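Local coordinates for protein putative pore-forming toxin (PDB 3KOG) that is of unproven function but is a putative pore-forming toxin and may therefore insert into or perforate membranes, at residues M188-Y194 with S210-Y216; V175-F181 with N224-H230; V15-I21 with G47-P53. All coordinates share one frame. Where two conformers were deposited one is given. Residue numbers count along the deposited sequence, not the author numbering.

Contact 1: residues M188-Y194 with S210-Y216; sequences MKTTSVY and SFTVDSY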
loop_
_atom_site.group_PDB
_atom_site.type_symbol
_atom_site.label_atom_id
_atom_site.label_comp_id
_atom_site.label_asym_id
_atom_site.label_seq_id
_atom_site.Cartn_x
_atom_site.Cartn_y
_atom_site.Cartn_z
HETATM N N MSE A 188 3.861 0.042 8.232
HETATM C CA MSE A 188 4.632 1.073 7.588
HETATM C C MSE A 188 3.895 2.427 7.821
HETATM O O MSE A 188 2.652 2.493 7.713
HETATM C CB MSE A 188 4.666 0.796 6.069
HETATM C CG MSE A 188 5.105 -0.631 5.638
HETATM SE SE MSE A 188 6.844 -1.039 6.359
HETATM C CE MSE A 188 7.837 0.453 5.679
ATOM N N LYS A 189 4.655 3.441 8.223
ATOM C CA LYS A 189 4.171 4.814 8.398
ATOM C C LYS A 189 4.875 5.672 7.367
ATOM O O LYS A 189 6.092 5.729 7.344
ATOM C CB LYS A 189 4.489 5.344 9.791
ATOM C CG LYS A 189 3.989 6.800 9.979
ATOM C CD LYS A 189 4.175 7.296 11.382
ATOM C CE LYS A 189 5.497 7.962 11.575
ATOM N NZ LYS A 189 5.456 8.824 12.812
ATOM N N THR A 190 4.115 6.273 6.457
ATOM C CA THR A 190 4.669 7.058 5.393
ATOM C C THR A 190 4.265 8.538 5.683
ATOM O O THR A 190 3.094 8.825 5.850
ATOM C CB THR A 190 4.177 6.596 4.036
ATOM O OG1 THR A 190 4.588 5.242 3.739
ATOM C CG2 THR A 190 4.655 7.520 2.922
ATOM N N THR A 191 5.237 9.437 5.782
ATOM C CA THR A 191 5.014 10.874 5.971
ATOM C C THR A 191 5.243 11.571 4.618
ATOM O O THR A 191 6.326 11.476 4.035
ATOM C CB THR A 191 5.926 11.483 7.054
ATOM O OG1 THR A 191 5.807 10.688 8.263
ATOM C CG2 THR A 191 5.539 13.024 7.354
ATOM N N SER A 192 4.192 12.228 4.129
ATOM C CA SER A 192 4.180 12.876 2.827
ATOM C C SER A 192 3.735 14.329 2.932
ATOM O O SER A 192 2.782 14.633 3.643
ATOM C CB SER A 192 3.261 12.103 1.880
ATOM O OG SER A 192 3.644 10.721 1.743
ATOM N N VAL A 193 4.380 15.198 2.183
ATOM C CA VAL A 193 4.071 16.624 2.173
ATOM C C VAL A 193 3.464 16.887 0.806
ATOM O O VAL A 193 4.031 16.473 -0.210
ATOM C CB VAL A 193 5.341 17.492 2.350
ATOM C CG1 VAL A 193 5.039 18.986 2.099
ATOM C CG2 VAL A 193 6.019 17.231 3.729
ATOM N N TYR A 194 2.307 17.547 0.798
ATOM C CA TYR A 194 1.583 17.892 -0.392
ATOM C C TYR A 194 1.442 19.400 -0.499
ATOM O O TYR A 194 1.262 20.097 0.507
ATOM C CB TYR A 194 0.155 17.313 -0.384
ATOM C CG TYR A 194 0.053 15.809 -0.427
ATOM C CD1 TYR A 194 0.173 15.056 0.719
ATOM C CD2 TYR A 194 -0.043 15.115 -1.654
ATOM C CE1 TYR A 194 0.105 13.663 0.663
ATOM C CE2 TYR A 194 -0.085 13.733 -1.675
ATOM C CZ TYR A 194 -0.009 13.032 -0.515
ATOM O OH TYR A 194 -0.036 11.633 -0.545
ATOM N N SER A 210 -0.232 23.994 1.880
ATOM C CA SER A 210 0.650 22.836 2.095
ATOM C C SER A 210 0.155 22.058 3.307
ATOM O O SER A 210 -0.259 22.643 4.294
ATOM C CB SER A 210 2.083 23.295 2.350
ATOM O OG SER A 210 2.885 22.173 2.593
ATOM N N PHE A 211 0.188 20.751 3.225
ATOM C CA PHE A 211 -0.222 19.914 4.358
ATOM C C PHE A 211 0.594 18.637 4.366
ATOM O O PHE A 211 1.174 18.234 3.313
ATOM C CB PHE A 211 -1.724 19.650 4.339
ATOM C CG PHE A 211 -2.208 18.854 3.132
ATOM C CD1 PHE A 211 -2.421 19.478 1.928
ATOM C CD2 PHE A 211 -2.467 17.518 3.248
ATOM C CE1 PHE A 211 -2.870 18.777 0.812
ATOM C CE2 PHE A 211 -2.932 16.796 2.161
ATOM C CZ PHE A 211 -3.133 17.443 0.941
ATOM N N THR A 212 0.692 18.033 5.558
ATOM C CA THR A 212 1.502 16.839 5.739
ATOM C C THR A 212 0.623 15.690 6.213
ATOM O O THR A 212 -0.201 15.855 7.118
ATOM C CB THR A 212 2.641 17.099 6.747
ATOM O OG1 THR A 212 3.459 18.185 6.265
ATOM C CG2 THR A 212 3.496 15.809 6.941
ATOM N N VAL A 213 0.818 14.534 5.602
ATOM C CA VAL A 213 0.014 13.348 5.881
ATOM C C VAL A 213 0.833 12.157 6.394
ATOM O O VAL A 213 1.828 11.770 5.763
ATOM C CB VAL A 213 -0.692 12.897 4.637
ATOM C CG1 VAL A 213 -1.604 11.698 4.952
ATOM C CG2 VAL A 213 -1.471 14.108 4.006
ATOM N N ASP A 214 0.377 11.544 7.481
ATOM C CA ASP A 214 0.885 10.237 7.844
ATOM C C ASP A 214 -0.087 9.186 7.348
ATOM O O ASP A 214 -1.282 9.230 7.647
ATOM C CB ASP A 214 1.046 10.063 9.367
ATOM C CG ASP A 214 2.291 10.727 9.930
ATOM O OD1 ASP A 214 3.215 11.164 9.185
ATOM O OD2 ASP A 214 2.372 10.728 11.165
ATOM N N SER A 215 0.410 8.273 6.536
ATOM C CA SER A 215 -0.414 7.218 5.975
ATOM C C SER A 215 0.216 5.862 6.339
ATOM O O SER A 215 1.448 5.724 6.450
ATOM C CB SER A 215 -0.579 7.328 4.445
ATOM O OG SER A 215 0.627 7.305 3.744
ATOM N N TYR A 216 -0.657 4.883 6.490
ATOM C CA TYR A 216 -0.290 3.603 7.055
ATOM C C TYR A 216 -0.689 2.497 6.143
ATOM O O TYR A 216 -1.743 2.553 5.557
ATOM C CB TYR A 216 -0.971 3.389 8.404
ATOM C CG TYR A 216 -0.562 4.410 9.425
ATOM C CD1 TYR A 216 -1.213 5.642 9.504
ATOM C CD2 TYR A 216 0.511 4.177 10.260
ATOM C CE1 TYR A 216 -0.814 6.593 10.378
ATOM C CE2 TYR A 216 0.912 5.127 11.177
ATOM C CZ TYR A 216 0.233 6.329 11.232
ATOM O OH TYR A 216 0.632 7.290 12.114
HETATM O O HOH W 1 4.678 11.600 12.290
HETATM O O HOH W 2 2.412 3.885 4.593
HETATM O O HOH W 3 1.664 9.869 3.447
#
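Tyr194 contributes the largest buried area, and its main partner is Phe211, directly across the strand pair. Tyr194 CB sits over the Phe211 ring, 3.8 Å from its centroid, a CH-pi contact; the two rings run nearly parallel (15°) but are slid so far apart (centroids 5.3 Å) that they barely overlap. Further out, Tyr194 CE1 packs on Val213 CG2 at 3.7 Å, and Tyr159 meets both aromatic rings. These side chains hang from the two long strands of an antiparallel beta hairpin, whose hydrogen-bonded pairs here are Thr190-Ser215, Ser192-Val213 and Tyr194-Phe211. Backbone bonds from Thr190 N to Ser215 O (2.7 Å) and from Tyr194 N to Phe211 O (2.8 Å) are two of the six joining these segments. Lys189, on the other face, lays its CD 3.6 Å from Tyr216 OH, which itself bonds to Glu139. Lys189 NZ forms a long salt bridge to Asp214 OD2 (4.0 Å), bridged also by a water, while Thr191 OG1 donates to Asp214 OD1 at 2.8 Å.

Contact 2: residues V175-F181 with N224-H230; sequences VLAHSRF and NEQIPGH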
loop_
_atom_site.group_PDB
_atom_site.type_symbol
_atom_site.label_atom_id
_atom_site.label_comp_id
_atom_site.label_asym_id
_atom_site.label_seq_id
_atom_site.Cartn_x
_atom_site.Cartn_y
_atom_site.Cartn_z
ATOM N N VAL A 175 4.396 -23.247 3.924
ATOM C CA VAL A 175 5.368 -23.757 4.896
ATOM C C VAL A 175 6.228 -24.748 4.152
ATOM O O VAL A 175 5.754 -25.794 3.761
ATOM C CB VAL A 175 4.705 -24.471 6.107
ATOM C CG1 VAL A 175 5.785 -24.990 7.071
ATOM C CG2 VAL A 175 3.745 -23.551 6.812
ATOM N N LEU A 176 7.494 -24.425 3.927
ATOM C CA LEU A 176 8.349 -25.322 3.144
ATOM C C LEU A 176 8.753 -26.545 3.908
ATOM O O LEU A 176 8.626 -26.609 5.129
ATOM C CB LEU A 176 9.603 -24.579 2.619
ATOM C CG LEU A 176 9.360 -23.520 1.537
ATOM C CD1 LEU A 176 10.668 -22.891 1.086
ATOM C CD2 LEU A 176 8.636 -24.135 0.336
ATOM N N ALA A 177 9.237 -27.545 3.185
ATOM C CA ALA A 177 9.890 -28.677 3.834
ATOM C C ALA A 177 11.203 -28.211 4.452
ATOM O O ALA A 177 11.830 -27.234 3.979
ATOM C CB ALA A 177 10.101 -29.823 2.853
ATOM N N HIS A 178 11.607 -28.877 5.530
ATOM C CA HIS A 178 12.917 -28.644 6.167
ATOM C C HIS A 178 13.110 -27.169 6.486
ATOM O O HIS A 178 14.107 -26.547 6.074
ATOM C CB HIS A 178 14.048 -29.179 5.283
ATOM C CG HIS A 178 13.906 -30.634 4.936
ATOM N ND1 HIS A 178 14.119 -31.641 5.850
ATOM C CD2 HIS A 178 13.568 -31.248 3.775
ATOM C CE1 HIS A 178 13.930 -32.814 5.267
ATOM N NE2 HIS A 178 13.593 -32.604 4.007
ATOM N N SER A 179 12.110 -26.600 7.146
ATOM C CA SER A 179 12.019 -25.139 7.311
ATOM C C SER A 179 11.618 -24.736 8.712
ATOM O O SER A 179 10.778 -25.379 9.334
ATOM C CB SER A 179 11.004 -24.550 6.329
ATOM O OG SER A 179 10.819 -23.173 6.583
ATOM N N ARG A 180 12.252 -23.681 9.197
ATOM C CA ARG A 180 11.853 -22.976 10.400
ATOM C C ARG A 180 10.972 -21.843 9.899
ATOM O O ARG A 180 11.454 -20.889 9.265
ATOM C CB ARG A 180 13.088 -22.440 11.127
ATOM C CG ARG A 180 12.813 -21.677 12.383
ATOM C CD ARG A 180 14.102 -21.165 12.990
ATOM N NE ARG A 180 13.940 -20.954 14.413
ATOM C CZ ARG A 180 13.901 -21.923 15.329
ATOM N NH1 ARG A 180 14.014 -23.218 14.986
ATOM N NH2 ARG A 180 13.722 -21.596 16.608
ATOM N N PHE A 181 9.678 -21.983 10.136
ATOM C CA PHE A 181 8.674 -21.091 9.579
ATOM C C PHE A 181 8.137 -20.137 10.612
ATOM O O PHE A 181 7.848 -20.533 11.745
ATOM C CB PHE A 181 7.533 -21.928 8.976
ATOM C CG PHE A 181 6.362 -21.104 8.467
ATOM C CD1 PHE A 181 6.362 -20.602 7.179
ATOM C CD2 PHE A 181 5.288 -20.796 9.298
ATOM C CE1 PHE A 181 5.295 -19.774 6.730
ATOM C CE2 PHE A 181 4.217 -20.029 8.852
ATOM C CZ PHE A 181 4.230 -19.505 7.560
ATOM N N ASN A 224 10.711 -18.737 5.645
ATOM C CA ASN A 224 11.099 -20.148 5.693
ATOM C C ASN A 224 12.610 -20.152 5.815
ATOM O O ASN A 224 13.298 -19.831 4.867
ATOM C CB ASN A 224 10.623 -20.913 4.466
ATOM C CG ASN A 224 9.137 -21.290 4.557
ATOM O OD1 ASN A 224 8.755 -22.242 5.235
ATOM N ND2 ASN A 224 8.309 -20.536 3.870
ATOM N N GLU A 225 13.094 -20.464 6.997
ATOM C CA GLU A 225 14.510 -20.320 7.352
ATOM C C GLU A 225 15.157 -21.637 7.714
ATOM O O GLU A 225 14.473 -22.624 7.996
ATOM C CB GLU A 225 14.600 -19.427 8.567
ATOM C CG GLU A 225 14.129 -18.037 8.270
ATOM C CD GLU A 225 14.132 -17.168 9.504
ATOM O OE1 GLU A 225 14.166 -17.741 10.638
ATOM O OE2 GLU A 225 14.103 -15.922 9.299
ATOM N N GLN A 226 16.491 -21.625 7.768
ATOM C CA GLN A 226 17.228 -22.796 8.168
ATOM C C GLN A 226 16.887 -23.174 9.598
ATOM O O GLN A 226 16.902 -22.319 10.486
ATOM C CB GLN A 226 18.736 -22.548 8.055
ATOM C CG GLN A 226 19.597 -23.737 8.437
ATOM C CD GLN A 226 19.472 -24.909 7.481
ATOM O OE1 GLN A 226 19.482 -24.733 6.246
ATOM N NE2 GLN A 226 19.394 -26.111 8.042
ATOM N N ILE A 227 16.591 -24.461 9.803
ATOM C CA ILE A 227 16.493 -25.049 11.148
ATOM C C ILE A 227 17.909 -25.344 11.643
ATOM O O ILE A 227 18.600 -26.241 11.098
ATOM C CB ILE A 227 15.696 -26.348 11.173
ATOM C CG1 ILE A 227 14.260 -26.133 10.691
ATOM C CG2 ILE A 227 15.694 -26.947 12.595
ATOM C CD1 ILE A 227 13.478 -27.413 10.613
ATOM N N PRO A 228 18.363 -24.603 12.662
ATOM C CA PRO A 228 19.792 -24.735 12.997
ATOM C C PRO A 228 20.112 -26.146 13.425
ATOM O O PRO A 228 19.410 -26.717 14.236
ATOM C CB PRO A 228 19.992 -23.698 14.111
ATOM C CG PRO A 228 18.860 -22.701 13.887
ATOM C CD PRO A 228 17.709 -23.586 13.502
ATOM N N GLY A 229 21.118 -26.734 12.783
ATOM C CA GLY A 229 21.532 -28.107 13.037
ATOM C C GLY A 229 20.918 -29.158 12.131
ATOM O O GLY A 229 21.468 -30.241 12.045
ATOM N N HIS A 230 19.796 -28.853 11.470
ATOM C CA HIS A 230 19.114 -29.751 10.492
ATOM C C HIS A 230 19.970 -29.893 9.226
ATOM O O HIS A 230 20.690 -28.960 8.854
ATOM C CB HIS A 230 17.735 -29.163 10.135
ATOM C CG HIS A 230 16.777 -30.126 9.483
ATOM N ND1 HIS A 230 16.349 -31.285 10.097
ATOM C CD2 HIS A 230 16.105 -30.058 8.307
ATOM C CE1 HIS A 230 15.487 -31.909 9.313
ATOM N NE2 HIS A 230 15.305 -31.176 8.228
HETATM O O HOH W 4 16.321 -26.130 7.414
HETATM O O HOH W 5 11.208 -18.316 10.467
#
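Asn224 OD1 collects two hydrogen bonds, from Ser179 OG at 2.6 Å and from the backbone Leu176 N at 2.8 Å, and so ties the loop before strand 179-198 and the strand's first residue to the last part of strand 207-225. The backbones then pair antiparallel: Arg180 N donates to Glu225 O (2.7 Å) and Glu225 N to Arg180 O (2.8 Å). On the loop side, His178 ND1 and His230 NE2 share a hydrogen bond of 2.7 Å, their rings meeting rim to rim. A type II turn from Ile227 to His230, with Gly229 at a positive phi, brings His230 back to this position. Between these polar links Ile227 fills the gap, its CG1 3.6 Å from Ser179 C, and one water joins His178 O to Ile227 N. The aliphatic part of Arg180 lies alongside Ile227, with CB 3.9 Å from CG1. Strand 98-120 lies beside strand 179-198 here: His178 and Ser179 form a G1 bulge opposite Asn120, and Arg180 makes a cation-pi contact with Phe117. Phe181 reaches Ile128 of strand 126-143.

Contact 3: residues V15-I21 with G47-P53; sequences VNAKFII and GTYEGTP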
loop_
_atom_site.group_PDB
_atom_site.type_symbol
_atom_site.label_atom_id
_atom_site.label_comp_id
_atom_site.label_asym_id
_atom_site.label_seq_id
_atom_site.Cartn_x
_atom_site.Cartn_y
_atom_site.Cartn_z
ATOM N N VAL A 15 7.043 -18.742 -4.317
ATOM C CA VAL A 15 5.833 -18.006 -4.203
ATOM C C VAL A 15 6.170 -16.556 -4.565
ATOM O O VAL A 15 7.043 -15.947 -3.974
ATOM C CB VAL A 15 5.270 -18.046 -2.787
ATOM C CG1 VAL A 15 3.945 -17.264 -2.750
ATOM C CG2 VAL A 15 5.087 -19.497 -2.305
ATOM N N ASN A 16 5.478 -16.043 -5.556
ATOM C CA ASN A 16 5.668 -14.667 -5.987
ATOM C C ASN A 16 5.242 -13.658 -4.918
ATOM O O ASN A 16 4.207 -13.850 -4.249
ATOM C CB ASN A 16 4.875 -14.442 -7.239
ATOM C CG ASN A 16 5.317 -15.353 -8.378
ATOM O OD1 ASN A 16 6.469 -15.795 -8.436
ATOM N ND2 ASN A 16 4.392 -15.624 -9.295
ATOM N N ALA A 17 5.996 -12.569 -4.786
ATOM C CA ALA A 17 5.566 -11.426 -4.001
ATOM C C ALA A 17 4.340 -10.829 -4.670
ATOM O O ALA A 17 4.131 -10.979 -5.874
ATOM C CB ALA A 17 6.673 -10.332 -3.930
ATOM N N LYS A 18 3.543 -10.122 -3.902
ATOM C CA LYS A 18 2.322 -9.496 -4.440
ATOM C C LYS A 18 2.044 -8.224 -3.753
ATOM O O LYS A 18 2.198 -8.115 -2.545
ATOM C CB LYS A 18 1.145 -10.437 -4.374
ATOM C CG LYS A 18 -0.150 -9.834 -4.957
ATOM C CD LYS A 18 -1.341 -10.804 -4.820
ATOM C CE LYS A 18 -1.306 -11.954 -5.807
ATOM N NZ LYS A 18 -2.626 -12.687 -5.555
ATOM N N PHE A 19 1.594 -7.226 -4.531
ATOM C CA PHE A 19 1.286 -5.921 -3.999
ATOM C C PHE A 19 0.058 -5.383 -4.714
ATOM O O PHE A 19 -0.009 -5.486 -5.949
ATOM C CB PHE A 19 2.453 -4.972 -4.141
ATOM C CG PHE A 19 2.322 -3.741 -3.278
ATOM C CD1 PHE A 19 2.729 -3.770 -1.958
ATOM C CD2 PHE A 19 1.804 -2.593 -3.793
ATOM C CE1 PHE A 19 2.607 -2.681 -1.165
ATOM C CE2 PHE A 19 1.662 -1.462 -3.009
ATOM C CZ PHE A 19 2.080 -1.530 -1.653
ATOM N N ILE A 20 -0.927 -4.926 -3.929
ATOM C CA ILE A 20 -2.189 -4.376 -4.454
ATOM C C ILE A 20 -2.306 -2.904 -4.183
ATOM O O ILE A 20 -2.174 -2.450 -3.050
ATOM C CB ILE A 20 -3.380 -5.146 -3.887
ATOM C CG1 ILE A 20 -3.261 -6.636 -4.297
ATOM C CG2 ILE A 20 -4.723 -4.567 -4.382
ATOM C CD1 ILE A 20 -4.247 -7.561 -3.536
ATOM N N ILE A 21 -2.551 -2.142 -5.239
ATOM C CA ILE A 21 -2.833 -0.744 -5.149
ATOM C C ILE A 21 -4.316 -0.480 -5.363
ATOM O O ILE A 21 -4.919 -0.918 -6.385
ATOM C CB ILE A 21 -2.041 0.049 -6.273
ATOM C CG1 ILE A 21 -0.524 -0.005 -6.041
ATOM C CG2 ILE A 21 -2.557 1.568 -6.316
ATOM C CD1 ILE A 21 0.306 0.368 -7.328
ATOM N N GLY A 47 -3.587 -2.906 -11.053
ATOM C CA GLY A 47 -3.751 -2.727 -9.609
ATOM C C GLY A 47 -3.154 -3.840 -8.763
ATOM O O GLY A 47 -2.874 -3.633 -7.575
ATOM N N THR A 48 -2.980 -5.025 -9.327
ATOM C CA THR A 48 -2.357 -6.159 -8.651
ATOM C C THR A 48 -1.023 -6.516 -9.349
ATOM O O THR A 48 -0.952 -6.741 -10.590
ATOM C CB THR A 48 -3.288 -7.408 -8.669
ATOM O OG1 THR A 48 -4.446 -7.046 -7.979
ATOM C CG2 THR A 48 -2.597 -8.612 -7.964
ATOM N N TYR A 49 0.051 -6.480 -8.573
ATOM C CA TYR A 49 1.428 -6.590 -9.077
ATOM C C TYR A 49 2.086 -7.781 -8.436
ATOM O O TYR A 49 2.044 -7.946 -7.209
ATOM C CB TYR A 49 2.210 -5.302 -8.823
ATOM C CG TYR A 49 1.531 -4.192 -9.512
ATOM C CD1 TYR A 49 0.486 -3.546 -8.902
ATOM C CD2 TYR A 49 1.879 -3.816 -10.826
ATOM C CE1 TYR A 49 -0.237 -2.530 -9.547
ATOM C CE2 TYR A 49 1.144 -2.836 -11.500
ATOM C CZ TYR A 49 0.090 -2.180 -10.853
ATOM O OH TYR A 49 -0.671 -1.240 -11.463
ATOM N N GLU A 50 2.719 -8.622 -9.258
ATOM C CA GLU A 50 3.172 -9.943 -8.821
ATOM C C GLU A 50 4.641 -10.107 -9.256
ATOM O O GLU A 50 4.986 -9.842 -10.416
ATOM C CB GLU A 50 2.278 -11.039 -9.419
ATOM C CG GLU A 50 2.614 -12.476 -8.974
ATOM C CD GLU A 50 1.581 -13.512 -9.453
ATOM O OE1 GLU A 50 0.590 -13.118 -10.144
ATOM O OE2 GLU A 50 1.768 -14.713 -9.116
ATOM N N GLY A 51 5.501 -10.510 -8.322
ATOM C CA GLY A 51 6.905 -10.675 -8.597
ATOM C C GLY A 51 7.190 -11.924 -9.414
ATOM O O GLY A 51 6.257 -12.684 -9.787
ATOM N N THR A 52 8.468 -12.147 -9.652
ATOM C CA THR A 52 8.928 -13.272 -10.485
ATOM C C THR A 52 10.101 -14.079 -9.946
ATOM O O THR A 52 10.922 -14.545 -10.723
ATOM C CB THR A 52 9.272 -12.748 -11.882
ATOM O OG1 THR A 52 10.303 -11.790 -11.756
ATOM C CG2 THR A 52 8.019 -12.128 -12.572
ATOM N N PRO A 53 10.146 -14.334 -8.617
ATOM C CA PRO A 53 9.165 -14.122 -7.556
ATOM C C PRO A 53 9.326 -12.759 -6.857
ATOM O O PRO A 53 8.435 -12.349 -6.132
ATOM C CB PRO A 53 9.519 -15.235 -6.580
ATOM C CG PRO A 53 10.960 -15.392 -6.708
ATOM C CD PRO A 53 11.264 -15.172 -8.143
#
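Val15 turns its side chain away, yet its carbonyl O rests 3.7 Å from Pro53 CB. Asn16 is the most heavily covered residue of 15-21. Its ND2 donates to Glu50 OE2 at 2.8 Å, almost in line, and its OD1 lies 3.3 Å from Pro53 CA. At Ala17 both backbone polar groups are used: N donates to Pro53 O and O accepts from Gly51 N, both at 2.8 Å. The backbone from Gly51 to Pro53, with a cis peptide before the proline, folds round, placing Gly51 N and Pro53 O beside Ala17. Gly51 has no side chain to accommodate; a CB there would clash with Pro53 O.

From Lys18 onward the segment is a regular strand, antiparallel to 48-50 (axes 4.7 Å apart, 163° between directions), and the pairing adds a short strand beside strand 18-27 within the N-terminal DUF3869 region, a family of the transthyretin clan. Strand 85-94 runs parallel along the other edge of 18-27. Lys18 lies opposite Glu50, and its CD is 4.0 Å from Thr48 CG2. Phe19 exchanges two 2.8 Å backbone bonds with Tyr49, N to O in each direction, while its ring leads away to Leu55, Ile77 and Pro78. Ile20, across from Thr48, brings CG1 to 3.9 Å from Thr48 OG1. Finally Ile21 N donates to Gly47 O at 2.8 Å, and Ile21 CD1 packs on Tyr49 CE1 at 3.7 Å. Tyr49 OH bonds to Lys44 O, and Ile60 and Ile77 border both Ile21 and Tyr49.

How the contacts relate
Contacts 1 and 2 belong to the same hairpin, built of strands 179-198 and 207-225: contact 1 lies nearer the hairpin turn and contact 2 joins the open ends, with centres 38 Å apart and nearest atoms about 17 Å apart. Contact 3 closes earlier in the chain, and its centre lies 24 Å from the centre of each of the other two. Its nearest atoms are about 6 Å from contact 2 and 8 Å from contact 1, without touching either. A continuous sheet relates all three, because strand 18-27 pairs with 85-94, which in turn pairs with 207-225. Glycerol and methylpentanediol lie near contact 1, and acetate near contact 2, all probably from the crystallisation liquor.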